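Local coordinates for protein subtilisin-like serine protease (PDB 1R6V) that hydrolyses keratin into peptides as a subtilisin-like serine protease, allowing the thermophilic bacterium that makes it to grow on native feathers, at residues Q15-I19 and W665-F669; A178-P182 and A251-W255; L409-T413 and D434-Q438; Y29-I34 and M72-A77. The protein carries 1 engineered substitution. All coordinates share one frame. Residue numbers count along the deposited sequence, not the author numbering.

Interaction 1. Residues Q15-I19 and W665-F669; sequences QGYHI and WWTIF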
# COMPACT_ATOMS: atom_id res chain seq x y z
N GLN A 15 6.40 -24.35 14.04
CA GLN A 15 5.61 -24.20 12.82
C GLN A 15 5.60 -22.76 12.30
O GLN A 15 4.80 -22.43 11.43
CB GLN A 15 4.17 -24.64 13.08
CG GLN A 15 3.99 -26.13 13.39
CD GLN A 15 4.54 -27.01 12.29
OE1 GLN A 15 5.66 -27.52 12.38
NE2 GLN A 15 3.76 -27.18 11.23
N GLY A 16 6.46 -21.91 12.85
CA GLY A 16 6.50 -20.52 12.42
C GLY A 16 5.35 -19.69 12.97
O GLY A 16 4.82 -20.01 14.04
N TYR A 17 4.97 -18.63 12.27
CA TYR A 17 3.87 -17.78 12.73
C TYR A 17 2.60 -17.93 11.90
O TYR A 17 2.63 -18.50 10.81
CB TYR A 17 4.32 -16.32 12.78
CG TYR A 17 5.47 -16.12 13.74
CD1 TYR A 17 6.80 -16.16 13.29
CD2 TYR A 17 5.25 -16.04 15.12
CE1 TYR A 17 7.86 -16.12 14.19
CE2 TYR A 17 6.31 -16.01 16.02
CZ TYR A 17 7.61 -16.05 15.55
OH TYR A 17 8.65 -16.08 16.45
N HIS A 18 1.51 -17.41 12.45
CA HIS A 18 0.17 -17.45 11.87
C HIS A 18 0.11 -16.84 10.47
O HIS A 18 0.97 -16.06 10.07
CB HIS A 18 -0.79 -16.70 12.80
CG HIS A 18 -2.24 -16.99 12.56
ND1 HIS A 18 -3.23 -16.06 12.78
CD2 HIS A 18 -2.88 -18.12 12.16
CE1 HIS A 18 -4.41 -16.60 12.53
NE2 HIS A 18 -4.22 -17.85 12.16
N ILE A 19 -0.93 -17.22 9.72
CA ILE A 19 -1.12 -16.70 8.38
C ILE A 19 -1.35 -15.19 8.49
O ILE A 19 -1.96 -14.71 9.45
CB ILE A 19 -2.31 -17.43 7.71
CG1 ILE A 19 -2.56 -16.87 6.30
CG2 ILE A 19 -3.53 -17.29 8.57
CD1 ILE A 19 -3.44 -15.66 6.28
N TRP A 665 -3.39 -18.46 21.29
CA TRP A 665 -1.96 -18.74 21.34
C TRP A 665 -1.14 -17.62 21.93
O TRP A 665 -1.64 -16.50 22.10
CB TRP A 665 -1.45 -19.07 19.94
CG TRP A 665 -1.55 -17.93 18.97
CD1 TRP A 665 -0.61 -16.96 18.72
CD2 TRP A 665 -2.66 -17.63 18.11
NE1 TRP A 665 -1.07 -16.08 17.77
CE2 TRP A 665 -2.33 -16.47 17.38
CE3 TRP A 665 -3.91 -18.23 17.90
CZ2 TRP A 665 -3.19 -15.89 16.44
CZ3 TRP A 665 -4.78 -17.66 16.96
CH2 TRP A 665 -4.41 -16.50 16.24
N TRP A 666 0.10 -17.95 22.25
CA TRP A 666 1.07 -17.01 22.83
C TRP A 666 2.17 -16.89 21.78
O TRP A 666 2.73 -17.89 21.33
CB TRP A 666 1.63 -17.57 24.13
CG TRP A 666 0.54 -17.94 25.09
CD1 TRP A 666 -0.16 -19.11 25.11
CD2 TRP A 666 -0.04 -17.10 26.09
NE1 TRP A 666 -1.16 -19.04 26.06
CE2 TRP A 666 -1.11 -17.82 26.67
CE3 TRP A 666 0.23 -15.80 26.54
CZ2 TRP A 666 -1.90 -17.29 27.69
CZ3 TRP A 666 -0.57 -15.27 27.55
CH2 TRP A 666 -1.62 -16.01 28.11
N THR A 667 2.47 -15.65 21.40
CA THR A 667 3.46 -15.37 20.36
C THR A 667 4.80 -14.98 20.98
O THR A 667 4.90 -13.97 21.67
CB THR A 667 2.92 -14.25 19.44
OG1 THR A 667 1.67 -14.67 18.89
CG2 THR A 667 3.88 -13.98 18.29
N ILE A 668 5.82 -15.80 20.72
CA ILE A 668 7.16 -15.56 21.26
C ILE A 668 8.24 -15.72 20.20
O ILE A 668 8.01 -16.28 19.12
CB ILE A 668 7.45 -16.50 22.46
CG1 ILE A 668 7.35 -17.97 22.03
CG2 ILE A 668 6.50 -16.19 23.60
CD1 ILE A 668 5.94 -18.47 21.88
N PHE A 669 9.44 -15.24 20.52
CA PHE A 669 10.54 -15.27 19.57
C PHE A 669 11.83 -15.94 20.04
O PHE A 669 12.83 -15.95 19.33
CB PHE A 669 10.81 -13.83 19.12
CG PHE A 669 9.57 -13.09 18.70
CD1 PHE A 669 8.84 -12.35 19.62
CD2 PHE A 669 9.07 -13.23 17.41
CE1 PHE A 669 7.62 -11.76 19.27
CE2 PHE A 669 7.85 -12.65 17.05
CZ PHE A 669 7.12 -11.91 17.98
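Trp665, just ahead of strand 666-669, opens the contact by presenting the edge of its indole to the face of the His18 imidazole, with the six-membered ring and the His18 ring 4.7 Å apart between centroids and their planes at 57°; Trp665 CZ2 comes within 3.7 Å of His18 ND1. The indole NE1 is held by Ile526 O, and His18 NE2 by Lys82 O of the propeptide. Trp666 turns to the far side, stacking on Phe607. Thr667 lays its CG2 3.9 Å from Tyr17 CE2. At Ile668 the backbone takes over: its carbonyl O accepts a hydrogen bond of 2.8 Å from Tyr17 OH, the only one between the segments. Phe669 then flanks the same phenol, its CD2 3.7 Å from Tyr17 CZ, the two rings meeting obliquely with centroids 5.5 Å apart. Segment 15-19 has no regular structure and adds no strand. Its aromatic side chains instead dock the N-terminal propeptide arm onto the C-terminal strand of the second β-sandwich domain, a side-chain-mediated interface between domains.

Interaction 2. Residues A178-P182 and A251-W255; sequences AGYRP and AGIIW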
# COMPACT_ATOMS: atom_id res chain seq x y z
N ALA A 178 -3.41 2.09 -27.41
CA ALA A 178 -4.25 1.05 -26.83
C ALA A 178 -4.10 1.00 -25.32
O ALA A 178 -2.99 1.07 -24.78
CB ALA A 178 -3.91 -0.32 -27.44
N GLY A 179 -5.24 0.88 -24.63
CA GLY A 179 -5.25 0.84 -23.18
C GLY A 179 -5.95 -0.39 -22.64
O GLY A 179 -6.23 -1.34 -23.37
N TYR A 180 -6.28 -0.34 -21.35
CA TYR A 180 -6.90 -1.47 -20.67
C TYR A 180 -7.95 -1.07 -19.63
O TYR A 180 -7.77 -0.11 -18.87
CB TYR A 180 -5.78 -2.30 -20.03
CG TYR A 180 -6.16 -3.65 -19.46
CD1 TYR A 180 -6.75 -4.63 -20.25
CD2 TYR A 180 -5.88 -3.95 -18.13
CE1 TYR A 180 -7.05 -5.89 -19.73
CE2 TYR A 180 -6.17 -5.20 -17.60
CZ TYR A 180 -6.75 -6.17 -18.40
OH TYR A 180 -7.04 -7.40 -17.86
N ARG A 181 -9.05 -1.81 -19.61
CA ARG A 181 -10.17 -1.64 -18.68
C ARG A 181 -10.17 -2.96 -17.91
O ARG A 181 -10.90 -3.91 -18.27
CB ARG A 181 -11.46 -1.47 -19.48
CG ARG A 181 -12.69 -1.10 -18.68
CD ARG A 181 -13.91 -1.10 -19.59
NE ARG A 181 -15.08 -0.59 -18.89
CZ ARG A 181 -16.30 -0.54 -19.41
NH1 ARG A 181 -16.51 -0.97 -20.65
NH2 ARG A 181 -17.30 -0.04 -18.70
N PRO A 182 -9.37 -3.05 -16.84
CA PRO A 182 -9.28 -4.28 -16.05
C PRO A 182 -10.55 -4.89 -15.48
O PRO A 182 -10.64 -6.11 -15.37
CB PRO A 182 -8.25 -3.94 -14.97
CG PRO A 182 -8.38 -2.45 -14.82
CD PRO A 182 -8.58 -1.96 -16.24
N ALA A 251 -4.07 -5.64 -11.55
CA ALA A 251 -4.08 -6.21 -12.90
C ALA A 251 -3.78 -5.13 -13.93
O ALA A 251 -3.04 -5.37 -14.88
CB ALA A 251 -5.45 -6.81 -13.21
N GLY A 252 -4.36 -3.94 -13.76
CA GLY A 252 -4.11 -2.85 -14.69
C GLY A 252 -2.67 -2.35 -14.65
O GLY A 252 -2.09 -2.00 -15.69
N ILE A 253 -2.09 -2.30 -13.46
CA ILE A 253 -0.70 -1.85 -13.30
C ILE A 253 0.24 -2.87 -13.92
O ILE A 253 1.20 -2.52 -14.60
CB ILE A 253 -0.34 -1.65 -11.81
CG1 ILE A 253 -1.00 -0.36 -11.31
CG2 ILE A 253 1.18 -1.60 -11.60
CD1 ILE A 253 -0.93 -0.19 -9.79
N ILE A 254 -0.07 -4.14 -13.70
CA ILE A 254 0.76 -5.20 -14.28
C ILE A 254 0.65 -5.16 -15.82
O ILE A 254 1.65 -5.28 -16.54
CB ILE A 254 0.32 -6.60 -13.77
CG1 ILE A 254 0.98 -6.93 -12.42
CG2 ILE A 254 0.82 -7.68 -14.76
CD1 ILE A 254 0.83 -5.91 -11.31
N TRP A 255 -0.57 -4.99 -16.32
CA TRP A 255 -0.79 -4.92 -17.76
C TRP A 255 0.01 -3.75 -18.35
O TRP A 255 0.71 -3.90 -19.36
CB TRP A 255 -2.28 -4.69 -18.04
CG TRP A 255 -2.69 -4.89 -19.46
CD1 TRP A 255 -3.18 -6.04 -20.03
CD2 TRP A 255 -2.69 -3.90 -20.50
NE1 TRP A 255 -3.49 -5.82 -21.36
CE2 TRP A 255 -3.20 -4.51 -21.67
CE3 TRP A 255 -2.31 -2.54 -20.56
CZ2 TRP A 255 -3.34 -3.82 -22.88
CZ3 TRP A 255 -2.45 -1.85 -21.77
CH2 TRP A 255 -2.96 -2.49 -22.91
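Aromatic stacking dominates the packing of strand 179-181 against helix 251-255. The ring of Tyr180 lies face-to-face on the five-membered ring of Trp255, with centroids 3.8 Å apart and planes 4° from parallel. A CH-pi contact extends this overlap: Tyr180 CB sits over the six-membered ring of Trp255, 3.5 Å from its centroid and 14° off the normal, so one tyrosine covers the indole with both ring and methylene. Apolar contact is made by Pro182 CB, 4.4 Å from Ala251 CB. Van der Waals contacts with the backbone surround the pair: Trp255 CH2 approaches Gly179 O at 3.5 Å, Tyr180 CD2 lies 4.0 Å from Gly252 CA, and Pro182 CB 4.1 Å from Gly252 N, where a CB on Gly252 would crowd the proline ring. No hydrogen bond crosses the contact; the phenol OH of Tyr180 is bonded to Asp185 OD1. The axes of the two short segments run nearly antiparallel, at 163°, and approach to 9.0 Å. In the catalytic domain, strand 179-181 pairs with strand 186-188, Tyr180 and Trp255 both touch strand 225-230 of the central sheet, and helix 246-258 also packs on helix 275-286 through Ile253 and Ile254.

Interaction 3. Residues L409-T413 and D434-Q438; sequences LLENT and DAALQ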
# COMPACT_ATOMS: atom_id res chain seq x y z
N LEU A 409 16.76 13.46 -9.42
CA LEU A 409 17.06 14.53 -10.37
C LEU A 409 16.03 15.63 -10.17
O LEU A 409 16.37 16.82 -10.13
CB LEU A 409 16.99 14.01 -11.81
CG LEU A 409 17.25 15.05 -12.91
CD1 LEU A 409 18.56 15.85 -12.65
CD2 LEU A 409 17.33 14.34 -14.24
N LEU A 410 14.77 15.24 -10.03
CA LEU A 410 13.72 16.24 -9.81
C LEU A 410 13.93 17.02 -8.52
O LEU A 410 13.76 18.24 -8.49
CB LEU A 410 12.35 15.57 -9.73
CG LEU A 410 11.86 14.88 -11.00
CD1 LEU A 410 10.49 14.31 -10.72
CD2 LEU A 410 11.82 15.83 -12.15
N GLU A 411 14.28 16.32 -7.44
CA GLU A 411 14.46 16.96 -6.15
C GLU A 411 15.71 17.84 -6.13
O GLU A 411 15.70 18.93 -5.56
CB GLU A 411 14.53 15.91 -5.05
CG GLU A 411 13.18 15.18 -4.85
CD GLU A 411 13.26 13.99 -3.92
OE1 GLU A 411 14.36 13.71 -3.38
OE2 GLU A 411 12.21 13.33 -3.73
N ASN A 412 16.77 17.38 -6.79
CA ASN A 412 18.01 18.15 -6.84
C ASN A 412 17.91 19.42 -7.68
O ASN A 412 18.70 20.35 -7.48
CB ASN A 412 19.16 17.29 -7.39
CG ASN A 412 19.57 16.18 -6.45
OD1 ASN A 412 19.23 16.20 -5.27
ND2 ASN A 412 20.32 15.22 -6.97
N THR A 413 16.95 19.48 -8.59
CA THR A 413 16.81 20.65 -9.46
C THR A 413 15.58 21.50 -9.22
O THR A 413 15.34 22.49 -9.94
CB THR A 413 16.85 20.25 -10.96
OG1 THR A 413 15.81 19.29 -11.24
CG2 THR A 413 18.20 19.64 -11.32
N ASP A 434 13.37 22.46 -17.11
CA ASP A 434 14.58 22.95 -17.74
C ASP A 434 15.84 22.59 -16.95
O ASP A 434 16.81 22.09 -17.54
CB ASP A 434 14.50 24.46 -18.06
CG ASP A 434 14.17 25.34 -16.86
OD1 ASP A 434 13.95 24.82 -15.74
OD2 ASP A 434 14.13 26.58 -17.04
N ALA A 435 15.82 22.80 -15.64
CA ALA A 435 16.98 22.47 -14.81
C ALA A 435 17.17 20.95 -14.75
O ALA A 435 18.30 20.45 -14.79
CB ALA A 435 16.81 23.04 -13.39
N ALA A 436 16.07 20.21 -14.65
CA ALA A 436 16.19 18.75 -14.59
C ALA A 436 16.78 18.18 -15.87
O ALA A 436 17.64 17.29 -15.84
CB ALA A 436 14.82 18.12 -14.33
N LEU A 437 16.34 18.70 -17.02
CA LEU A 437 16.81 18.18 -18.29
C LEU A 437 18.31 18.41 -18.49
O LEU A 437 18.96 17.65 -19.22
CB LEU A 437 16.01 18.81 -19.44
CG LEU A 437 16.15 18.17 -20.83
CD1 LEU A 437 15.69 16.72 -20.78
CD2 LEU A 437 15.31 18.96 -21.80
N GLN A 438 18.85 19.44 -17.86
CA GLN A 438 20.27 19.74 -17.97
C GLN A 438 21.09 18.61 -17.36
O GLN A 438 22.19 18.31 -17.82
CB GLN A 438 20.61 21.05 -17.26
CG GLN A 438 20.08 22.27 -17.99
CD GLN A 438 20.60 23.56 -17.41
OE1 GLN A 438 21.81 23.72 -17.23
NE2 GLN A 438 19.70 24.49 -17.12
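This is a close helix-helix packing between two short segments near the C-terminal end of the subtilisin-like catalytic domain, well away from its active site. The axes of helices 409-413 and 434-438 approach to 8.7 Å and cross at 121°, a proximity allowed by the small residues Ala435 and Ala436. Ala436 is the focus. Ala436 CA is 5.5 Å from Thr413 CA, the nearest such pair. Ala436 CB lies 3.4 Å from Thr413 OG1 and 4.2 Å from Leu409 CG. Leu409 CD2 also reaches Ala436 O at 3.4 Å, and Leu410 CD2 touches Ala436 CB at 4.4 Å. Beside it, Thr413 CB meets Ala435 CB at 3.7 Å. The threonine can sit in this apolar surface because its hydroxyl is bonded within its own helix, Thr413 OG1 donating to Leu409 O at 2.8 Å. Leu410 and Ala436 together also meet helix 380-397, both touching Leu394, while Leu437, on the far side of helix 433-438, packs against Leu147 of helix 145-150.

Interaction 4. Residues Y29-I34 and M72-A77; sequences YTEGKI and MTVKQA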
# COMPACT_ATOMS: atom_id res chain seq x y z
N TYR A 29 -13.36 -1.43 3.70
CA TYR A 29 -13.10 -2.45 2.70
C TYR A 29 -14.33 -2.97 1.99
O TYR A 29 -15.46 -2.88 2.50
CB TYR A 29 -12.29 -3.60 3.32
CG TYR A 29 -13.01 -4.39 4.40
CD1 TYR A 29 -13.77 -5.51 4.07
CD2 TYR A 29 -12.92 -4.02 5.74
CE1 TYR A 29 -14.44 -6.24 5.05
CE2 TYR A 29 -13.59 -4.74 6.74
CZ TYR A 29 -14.36 -5.86 6.38
OH TYR A 29 -15.05 -6.58 7.33
N THR A 30 -14.13 -3.50 0.79
CA THR A 30 -15.21 -4.03 -0.02
C THR A 30 -15.59 -5.41 0.50
O THR A 30 -14.73 -6.26 0.70
CB THR A 30 -14.79 -4.14 -1.48
OG1 THR A 30 -14.45 -2.84 -1.96
CG2 THR A 30 -15.93 -4.73 -2.33
N GLU A 31 -16.88 -5.62 0.72
CA GLU A 31 -17.34 -6.90 1.23
C GLU A 31 -17.44 -7.98 0.14
O GLU A 31 -17.48 -7.67 -1.05
CB GLU A 31 -18.71 -6.71 1.90
CG GLU A 31 -19.21 -7.92 2.66
CD GLU A 31 -18.29 -8.31 3.80
OE1 GLU A 31 -18.38 -7.71 4.90
OE2 GLU A 31 -17.46 -9.21 3.59
N GLY A 32 -17.44 -9.24 0.58
CA GLY A 32 -17.60 -10.38 -0.30
C GLY A 32 -16.48 -10.85 -1.21
O GLY A 32 -16.73 -11.62 -2.12
N LYS A 33 -15.25 -10.41 -0.96
CA LYS A 33 -14.13 -10.82 -1.79
C LYS A 33 -12.83 -10.79 -1.00
O LYS A 33 -12.66 -9.94 -0.12
CB LYS A 33 -14.00 -9.87 -2.99
CG LYS A 33 -12.74 -10.10 -3.82
CD LYS A 33 -12.52 -8.98 -4.84
CE LYS A 33 -13.45 -9.12 -6.03
NZ LYS A 33 -13.05 -8.15 -7.10
N ILE A 34 -11.94 -11.73 -1.29
CA ILE A 34 -10.63 -11.75 -0.66
C ILE A 34 -9.53 -11.86 -1.71
O ILE A 34 -9.73 -12.44 -2.77
CB ILE A 34 -10.45 -12.93 0.35
CG1 ILE A 34 -10.76 -14.28 -0.31
CG2 ILE A 34 -11.31 -12.69 1.57
CD1 ILE A 34 -10.46 -15.49 0.64
N MET A 72 -21.04 -14.85 1.82
CA MET A 72 -20.21 -14.97 3.02
C MET A 72 -19.47 -13.64 3.12
O MET A 72 -19.21 -13.00 2.10
CB MET A 72 -19.23 -16.13 2.85
CG MET A 72 -18.64 -16.69 4.13
SD MET A 72 -17.46 -18.09 3.87
CE MET A 72 -18.57 -19.43 3.49
N THR A 73 -19.17 -13.20 4.34
CA THR A 73 -18.46 -11.94 4.52
C THR A 73 -16.97 -12.23 4.61
O THR A 73 -16.56 -13.38 4.79
CB THR A 73 -18.86 -11.23 5.83
OG1 THR A 73 -18.43 -12.02 6.95
CG2 THR A 73 -20.38 -11.05 5.91
N VAL A 74 -16.16 -11.19 4.50
CA VAL A 74 -14.72 -11.37 4.59
C VAL A 74 -14.40 -11.97 5.95
O VAL A 74 -13.60 -12.90 6.05
CB VAL A 74 -13.99 -10.02 4.44
CG1 VAL A 74 -12.50 -10.20 4.68
CG2 VAL A 74 -14.25 -9.44 3.04
N LYS A 75 -15.03 -11.45 7.00
CA LYS A 75 -14.77 -11.94 8.35
C LYS A 75 -15.07 -13.43 8.45
O LYS A 75 -14.30 -14.20 9.02
CB LYS A 75 -15.60 -11.16 9.37
CG LYS A 75 -15.18 -11.37 10.82
CD LYS A 75 -16.04 -10.52 11.74
CE LYS A 75 -15.80 -10.85 13.20
NZ LYS A 75 -14.39 -10.59 13.59
N GLN A 76 -16.18 -13.85 7.86
CA GLN A 76 -16.53 -15.26 7.88
C GLN A 76 -15.51 -16.09 7.08
O GLN A 76 -15.20 -17.23 7.44
CB GLN A 76 -17.93 -15.46 7.30
CG GLN A 76 -19.03 -14.82 8.14
CD GLN A 76 -20.39 -14.99 7.52
OE1 GLN A 76 -20.55 -14.90 6.30
NE2 GLN A 76 -21.40 -15.24 8.35
N ALA A 77 -15.00 -15.52 5.98
CA ALA A 77 -14.00 -16.23 5.18
C ALA A 77 -12.73 -16.40 6.02
O ALA A 77 -12.07 -17.44 5.99
CB ALA A 77 -13.68 -15.44 3.88
O HOH W 1 -16.59 -8.76 6.90
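Val74, in the first turn of helix 74-81, occupies the apolar centre. Its CG1 meets Ile34 CG2 at 4.2 Å and its CG2 meets Tyr29 CE1 at 3.8 Å, while Ile34 CG2 also touches Ala77 CB at 4.3 Å. The valine CG2 lies against the strand backbone too, 3.6 Å from Lys33 O. The helix thereby packs on strand 33-38, an inner strand of the four-stranded antiparallel sheet of the propeptide domain, whose βαββαβ order is the ferredoxin-like fold of subtilisin propeptides; Ile34 and Ala77 also touch helix 41-51. Farther out, Glu31 reaches across to the start of the helix, where its OE2 accepts from Val74 N at 2.5 Å and also from Gly32 N at 3.0 Å. Thr73 is the N-cap and forms a capping box with Gln76: Gln76 N donates to Thr73 OG1 at 3.0 Å and Thr73 N to Gln76 OE1 at 2.9 Å. At the polar edge, one water joins Tyr29 OH (2.7 Å), Glu31 OE1 (2.9 Å) and Lys75 N (3.1 Å).

In the fold
Interactions 2 and 3 both belong to the catalytic domain and are buried, yet their centres lie about 30 Å apart and they join different elements: strand to helix through stacked aromatic rings in one, helix to helix through alanines, leucines and a threonine in the other. Neither has a hydrogen bond between its segments. Interactions 1 and 4 both involve the propeptide. Interaction 4, partly buried, stays within that domain and grades from an apolar centre to capping bonds and water at its edge. Interaction 1 is buried between domains, combining aromatic contacts with one hydrogen bond; spanning nearly the whole chain, it encloses the other three in sequence.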